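Local coordinates for glutathione transferase (Lolium rigidum, PDB 6ZB6), which probably conjugates glutathione to electrophilic xenobiotics such as herbicides, as a phi-class transferase linked to multiple-herbicide resistance, at residues H107-A112 against K144-V149; S114-Q119 against E138-L143. All coordinates share one frame; numbering follows the deposited sequence.

Overall arrangement
Contacts 1 and 2 are successive meetings of the same two long helices, 92-127 and 133-156, which run roughly antiparallel in the C-terminal domain. Contact 2, 114-119 with 138-143, lies nearer the turn that joins them, and contact 1, 107-112 with 144-149, lies farther from it. Their centres are about 10 Å apart, and Ala112 bridges them: its O comes within 3.6 Å of Ser139 CB. Contact 2 is the one that reaches the ligand, because Tyr118 lines the S-(p-nitrobenzyl)glutathione pocket. The side chain of Tyr109 in contact 1 is about 14 Å from that ligand, while Thr108 of the same contact binds a sodium ion.

Contact 1: H107-A112 against K144-V149; sequences HTYNPA and KKVLEV. With NA (sodium ion), chain J.
The phenol ring of Tyr109 is met at its edge by Leu147, whose CD2 lies near the ring plane and 4.1 Å from Tyr109 CE2. Val146 approaches the same ring obliquely, its CG1 4.0 Å from Tyr109 CD2, with the two side chains crossing at about a right angle. Outside the two segments, His172 makes an edge-to-face contact with the same ring and Tyr150 meets it with the planes at about 30°, while the hydroxyl at its tip is hydrogen-bonded to Thr176 OG1. With CG anti to the backbone N (chi1 173°), the ring extends beside the facing helix and into this aromatic cluster.

Val146 gives the largest part of the contact and divides its two methyls between neighbours. CG1 turns to Tyr109, whereas CG2 lies 3.9 Å from Thr108 CG2 and 4.3 Å from Ala112 CB. The Tyr109 and Val146 CA atoms are 6.4 Å apart, and the local axes pass at 9.8 Å with 139° between their directions. This is an antiparallel helix pair within the all-helical C-terminal domain of the glutathione transferase fold. The contact is carried by apolar side chains, with no hydrogen bond between the segments.

Helix 107-112 is irregular here, with a wider pi-type turn at 107-109 and a kink where Pro111 has no N-H to offer the preceding turn. Thr108 has two roles: its methyl packs on Val146, and its OG1, anti to the carbonyl carbon, binds the sodium ion at 2.8 Å. A water also binds the ion, and it donates a weak hydrogen bond to His107 O.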
loop_
_atom_site.group_PDB
_atom_site.type_symbol
_atom_site.label_atom_id
_atom_site.label_comp_id
_atom_site.label_asym_id
_atom_site.label_seq_id
_atom_site.Cartn_x
_atom_site.Cartn_y
_atom_site.Cartn_z
ATOM N N HIS A 107 -2.660 6.023 10.032
ATOM C CA HIS A 107 -3.341 6.050 11.315
ATOM C C HIS A 107 -4.816 6.408 11.277
ATOM O O HIS A 107 -5.473 6.326 12.327
ATOM C CB HIS A 107 -2.626 7.020 12.264
ATOM C CG HIS A 107 -1.212 6.630 12.507
ATOM N ND1 HIS A 107 -0.872 5.486 13.196
ATOM C CD2 HIS A 107 -0.048 7.180 12.085
ATOM C CE1 HIS A 107 0.446 5.373 13.227
ATOM N NE2 HIS A 107 0.969 6.386 12.557
ATOM N N THR A 108 -5.357 6.797 10.128
ATOM C CA THR A 108 -6.773 7.137 10.081
ATOM C C THR A 108 -7.476 6.351 8.979
ATOM O O THR A 108 -8.454 5.645 9.249
ATOM C CB THR A 108 -6.947 8.643 9.882
ATOM O OG1 THR A 108 -6.531 9.328 11.070
ATOM C CG2 THR A 108 -8.399 8.989 9.594
ATOM N N TYR A 109 -6.965 6.432 7.748
ATOM C CA TYR A 109 -7.631 5.778 6.621
ATOM C C TYR A 109 -7.419 4.271 6.661
ATOM O O TYR A 109 -8.381 3.506 6.600
ATOM C CB TYR A 109 -7.124 6.376 5.306
ATOM C CG TYR A 109 -7.584 5.717 4.011
ATOM C CD1 TYR A 109 -6.956 4.582 3.520
ATOM C CD2 TYR A 109 -8.625 6.264 3.265
ATOM C CE1 TYR A 109 -7.360 3.991 2.313
ATOM C CE2 TYR A 109 -9.035 5.684 2.065
ATOM C CZ TYR A 109 -8.403 4.558 1.600
ATOM O OH TYR A 109 -8.800 3.983 0.423
ATOM N N ASN A 110 -6.169 3.820 6.779
ATOM C CA ASN A 110 -5.990 2.377 6.723
ATOM C C ASN A 110 -6.602 1.666 7.929
ATOM O O ASN A 110 -7.130 0.563 7.762
ATOM C CB ASN A 110 -4.514 1.983 6.587
ATOM C CG ASN A 110 -4.364 0.607 5.975
ATOM O OD1 ASN A 110 -4.890 0.341 4.881
ATOM N ND2 ASN A 110 -3.710 -0.289 6.688
ATOM N N PRO A 111 -6.566 2.228 9.146
ATOM C CA PRO A 111 -7.271 1.561 10.255
ATOM C C PRO A 111 -8.773 1.447 10.047
ATOM O O PRO A 111 -9.399 0.548 10.621
ATOM C CB PRO A 111 -6.928 2.439 11.465
ATOM C CG PRO A 111 -5.557 2.927 11.144
ATOM C CD PRO A 111 -5.619 3.242 9.662
ATOM N N ALA A 112 -9.373 2.310 9.237
ATOM C CA ALA A 112 -10.795 2.169 8.957
ATOM C C ALA A 112 -11.074 1.192 7.822
ATOM O O ALA A 112 -12.086 0.476 7.860
ATOM C CB ALA A 112 -11.399 3.534 8.628
ATOM N N LYS A 144 -16.672 5.574 5.964
ATOM C CA LYS A 144 -17.499 6.582 5.305
ATOM C C LYS A 144 -17.174 7.978 5.821
ATOM O O LYS A 144 -17.074 8.931 5.035
ATOM C CB LYS A 144 -18.983 6.273 5.506
ATOM C CG LYS A 144 -19.527 5.125 4.654
ATOM C CD LYS A 144 -20.928 4.729 5.127
ATOM C CE LYS A 144 -21.446 3.510 4.373
ATOM N NZ LYS A 144 -22.744 3.028 4.945
ATOM N N LYS A 145 -16.979 8.117 7.137
ATOM C CA LYS A 145 -16.633 9.426 7.686
ATOM C C LYS A 145 -15.277 9.889 7.173
ATOM O O LYS A 145 -15.108 11.059 6.810
ATOM C CB LYS A 145 -16.645 9.389 9.215
ATOM C CG LYS A 145 -18.030 9.204 9.836
ATOM C CD LYS A 145 -19.061 10.150 9.232
ATOM C CE LYS A 145 -20.484 9.795 9.680
ATOM N NZ LYS A 145 -21.518 10.082 8.630
ATOM N N VAL A 146 -14.301 8.985 7.131
ATOM C CA VAL A 146 -13.003 9.304 6.533
ATOM C C VAL A 146 -13.186 9.746 5.084
ATOM O O VAL A 146 -12.620 10.754 4.640
ATOM C CB VAL A 146 -12.059 8.089 6.632
ATOM C CG1 VAL A 146 -10.751 8.347 5.862
ATOM C CG2 VAL A 146 -11.774 7.753 8.079
ATOM N N LEU A 147 -13.986 8.998 4.322
ATOM C CA LEU A 147 -14.116 9.304 2.903
ATOM C C LEU A 147 -14.772 10.661 2.680
ATOM O O LEU A 147 -14.424 11.356 1.721
ATOM C CB LEU A 147 -14.894 8.192 2.189
ATOM C CG LEU A 147 -14.105 6.876 2.030
ATOM C CD1 LEU A 147 -14.976 5.828 1.303
ATOM C CD2 LEU A 147 -12.812 7.110 1.277
ATOM N N GLU A 148 -15.692 11.070 3.559
ATOM C CA GLU A 148 -16.238 12.421 3.477
ATOM C C GLU A 148 -15.140 13.479 3.558
ATOM O O GLU A 148 -15.201 14.494 2.853
ATOM C CB GLU A 148 -17.273 12.636 4.580
ATOM C CG GLU A 148 -18.585 11.857 4.307
ATOM C CD GLU A 148 -19.568 11.890 5.467
ATOM O OE1 GLU A 148 -19.356 12.667 6.424
ATOM O OE2 GLU A 148 -20.555 11.120 5.423
ATOM N N VAL A 149 -14.133 13.264 4.412
ATOM C CA VAL A 149 -13.017 14.205 4.488
ATOM C C VAL A 149 -12.174 14.143 3.219
ATOM O O VAL A 149 -11.770 15.179 2.675
ATOM C CB VAL A 149 -12.166 13.925 5.741
ATOM C CG1 VAL A 149 -10.930 14.819 5.756
ATOM C CG2 VAL A 149 -13.002 14.108 7.009
HETATM NA NA NA J . -8.582 9.189 13.026
HETATM O O HOH W 1 -8.083 6.942 14.440
#

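Contact 2: S114-Q119 against E138-L143; sequences SPIVYQ and ESLEKL. With GTB (S-(p-nitrobenzyl)glutathione), chain G.
Ile116 reaches Ser139 and Leu140 because its CG1 is anti to the carbonyl carbon (chi1 -59°) and chi2 is extended (156°), which carries CD1 across to the facing helix. There CD1 lies 3.7 Å from Leu140 CD2, the two side chains crossing at about a right angle, and 3.9 Å from Leu143 CD2. Ile116 CG1 passes 3.8 Å from Ser139 CB. In Ser139 the OG is likewise anti to the carbonyl carbon, and it rests against the Pro115 ring, 3.2 Å from Pro115 CB. That hydroxyl is hydrogen-bonded to Val135 O, one turn earlier in its own helix, so a polar atom is accommodated in an otherwise apolar interface.

Tyr118 lies on the ligand side of its helix, with OH 3.2 Å from C2' of the nitrobenzyl ring of S-(p-nitrobenzyl)glutathione. The same helix therefore contributes to the ligand's pocket and packs on helix 133-156.

The local axes pass at 9.2 Å with 149° between their directions, an antiparallel pair. Phe179 of helix 173-179 packs on Ile116, and Leu187, from the loop between helices 173-179 and 192-202, touches Leu140 and Leu143.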
loop_
_atom_site.group_PDB
_atom_site.type_symbol
_atom_site.label_atom_id
_atom_site.label_comp_id
_atom_site.label_asym_id
_atom_site.label_seq_id
_atom_site.Cartn_x
_atom_site.Cartn_y
_atom_site.Cartn_z
ATOM N N SER A 114 -8.678 -1.216 6.346
ATOM C CA SER A 114 -8.055 -2.526 6.515
ATOM C C SER A 114 -8.936 -3.580 7.184
ATOM O O SER A 114 -8.921 -4.734 6.719
ATOM C CB SER A 114 -6.738 -2.352 7.303
ATOM O OG SER A 114 -6.083 -3.589 7.444
ATOM N N PRO A 115 -9.705 -3.288 8.242
ATOM C CA PRO A 115 -10.523 -4.355 8.840
ATOM C C PRO A 115 -11.513 -4.961 7.874
ATOM O O PRO A 115 -11.791 -6.168 7.957
ATOM C CB PRO A 115 -11.234 -3.644 9.997
ATOM C CG PRO A 115 -10.303 -2.551 10.367
ATOM C CD PRO A 115 -9.792 -2.054 9.041
ATOM N N ILE A 116 -12.045 -4.163 6.946
ATOM C CA ILE A 116 -12.976 -4.703 5.963
ATOM C C ILE A 116 -12.268 -5.687 5.043
ATOM O O ILE A 116 -12.820 -6.737 4.701
ATOM C CB ILE A 116 -13.654 -3.562 5.183
ATOM C CG1 ILE A 116 -14.394 -2.636 6.156
ATOM C CG2 ILE A 116 -14.652 -4.133 4.147
ATOM C CD1 ILE A 116 -14.607 -1.229 5.642
ATOM N N VAL A 117 -11.030 -5.381 4.648
ATOM C CA VAL A 117 -10.258 -6.310 3.826
ATOM C C VAL A 117 -9.981 -7.597 4.596
ATOM O O VAL A 117 -10.139 -8.705 4.064
ATOM C CB VAL A 117 -8.952 -5.649 3.344
ATOM C CG1 VAL A 117 -8.074 -6.674 2.642
ATOM C CG2 VAL A 117 -9.266 -4.481 2.425
ATOM N N TYR A 118 -9.563 -7.468 5.863
ATOM C CA TYR A 118 -9.317 -8.643 6.699
ATOM C C TYR A 118 -10.565 -9.498 6.827
ATOM O O TYR A 118 -10.527 -10.715 6.610
ATOM C CB TYR A 118 -8.845 -8.215 8.090
ATOM C CG TYR A 118 -7.354 -8.050 8.206
ATOM C CD1 TYR A 118 -6.537 -9.130 8.520
ATOM C CD2 TYR A 118 -6.756 -6.810 8.000
ATOM C CE1 TYR A 118 -5.164 -8.978 8.628
ATOM C CE2 TYR A 118 -5.385 -6.646 8.101
ATOM C CZ TYR A 118 -4.596 -7.734 8.414
ATOM O OH TYR A 118 -3.236 -7.566 8.517
ATOM N N GLN A 119 -11.685 -8.873 7.185
ATOM C CA GLN A 119 -12.883 -9.641 7.495
ATOM C C GLN A 119 -13.515 -10.248 6.248
ATOM O O GLN A 119 -14.100 -11.334 6.325
ATOM C CB GLN A 119 -13.895 -8.758 8.220
ATOM C CG GLN A 119 -13.468 -8.309 9.602
ATOM C CD GLN A 119 -13.345 -9.463 10.574
ATOM O OE1 GLN A 119 -13.980 -10.499 10.403
ATOM N NE2 GLN A 119 -12.518 -9.286 11.606
ATOM N N GLU A 138 -19.126 -1.838 11.690
ATOM C CA GLU A 138 -18.532 -0.755 12.464
ATOM C C GLU A 138 -17.413 -0.075 11.692
ATOM O O GLU A 138 -17.277 1.152 11.747
ATOM C CB GLU A 138 -18.019 -1.285 13.795
ATOM C CG GLU A 138 -19.125 -1.585 14.779
ATOM C CD GLU A 138 -18.628 -2.348 15.983
ATOM O OE1 GLU A 138 -18.763 -1.829 17.111
ATOM O OE2 GLU A 138 -18.095 -3.463 15.799
ATOM N N SER A 139 -16.616 -0.852 10.951
ATOM C CA SER A 139 -15.518 -0.268 10.181
ATOM C C SER A 139 -16.032 0.549 9.006
ATOM O O SER A 139 -15.444 1.578 8.656
ATOM C CB SER A 139 -14.576 -1.360 9.678
ATOM O OG SER A 139 -13.829 -1.906 10.741
ATOM N N LEU A 140 -17.116 0.092 8.367
ATOM C CA LEU A 140 -17.657 0.825 7.232
ATOM C C LEU A 140 -18.140 2.205 7.647
ATOM O O LEU A 140 -17.946 3.184 6.914
ATOM C CB LEU A 140 -18.797 0.034 6.581
ATOM C CG LEU A 140 -18.329 -0.955 5.522
ATOM C CD1 LEU A 140 -19.444 -1.949 5.201
ATOM C CD2 LEU A 140 -17.875 -0.207 4.264
ATOM N N GLU A 141 -18.771 2.309 8.820
ATOM C CA GLU A 141 -19.248 3.613 9.258
ATOM C C GLU A 141 -18.084 4.554 9.526
ATOM O O GLU A 141 -18.159 5.749 9.209
ATOM C CB GLU A 141 -20.142 3.463 10.487
ATOM C CG GLU A 141 -21.538 2.886 10.153
ATOM C CD GLU A 141 -22.170 3.466 8.868
ATOM O OE1 GLU A 141 -22.496 4.677 8.850
ATOM O OE2 GLU A 141 -22.358 2.704 7.884
ATOM N N LYS A 142 -16.987 4.034 10.085
ATOM C CA LYS A 142 -15.800 4.861 10.254
ATOM C C LYS A 142 -15.200 5.245 8.908
ATOM O O LYS A 142 -14.796 6.396 8.713
ATOM C CB LYS A 142 -14.765 4.124 11.111
ATOM C CG LYS A 142 -15.087 4.163 12.603
ATOM C CD LYS A 142 -14.675 2.878 13.295
ATOM C CE LYS A 142 -13.768 3.152 14.481
ATOM N NZ LYS A 142 -13.310 1.888 15.129
ATOM N N LEU A 143 -15.135 4.297 7.967
ATOM C CA LEU A 143 -14.544 4.595 6.663
ATOM C C LEU A 143 -15.338 5.668 5.927
ATOM O O LEU A 143 -14.757 6.572 5.308
ATOM C CB LEU A 143 -14.450 3.320 5.820
ATOM C CG LEU A 143 -13.785 3.458 4.448
ATOM C CD1 LEU A 143 -12.341 3.982 4.587
ATOM C CD2 LEU A 143 -13.792 2.114 3.741
HETATM N N1 GTB G . 4.127 -2.362 9.635
HETATM C CA1 GTB G . 4.599 -3.513 8.882
HETATM C C1 GTB G . 5.038 -3.056 7.482
HETATM O O11 GTB G . 4.405 -2.147 6.880
HETATM O O12 GTB G . 6.036 -3.581 6.918
HETATM C CB1 GTB G . 3.446 -4.519 8.801
HETATM C CG1 GTB G . 3.915 -5.725 7.988
HETATM C CD1 GTB G . 2.914 -6.865 8.056
HETATM O OE1 GTB G . 1.900 -6.773 8.679
HETATM N N2 GTB G . 3.219 -8.076 7.335
HETATM C CA2 GTB G . 2.258 -9.158 7.412
HETATM C C2 GTB G . 2.918 -10.330 8.122
HETATM O O2 GTB G . 4.038 -10.660 7.881
HETATM C CB2 GTB G . 1.827 -9.555 5.998
HETATM S SG2 GTB G . 0.912 -8.156 5.252
HETATM N N3 GTB G . 2.169 -11.042 9.128
HETATM C CA3 GTB G . 2.795 -12.164 9.798
HETATM C C3 GTB G . 2.817 -11.936 11.307
HETATM O O31 GTB G . 2.948 -12.924 12.082
HETATM O O32 GTB G . 2.709 -10.772 11.781
HETATM C "C'" GTB G . -0.647 -7.941 6.160
HETATM C "C1'" GTB G . -1.456 -9.229 6.040
HETATM C "C2'" GTB G . -1.725 -9.982 7.172
HETATM C "C3'" GTB G . -2.460 -11.154 7.073
HETATM C "C4'" GTB G . -2.932 -11.573 5.838
HETATM N N41 GTB G . -3.704 -12.809 5.727
HETATM O O41 GTB G . -4.087 -13.528 6.874
HETATM O O42 GTB G . -4.001 -13.207 4.664
HETATM C "C5'" GTB G . -2.660 -10.818 4.704
HETATM C "C6'" GTB G . -1.924 -9.645 4.802
#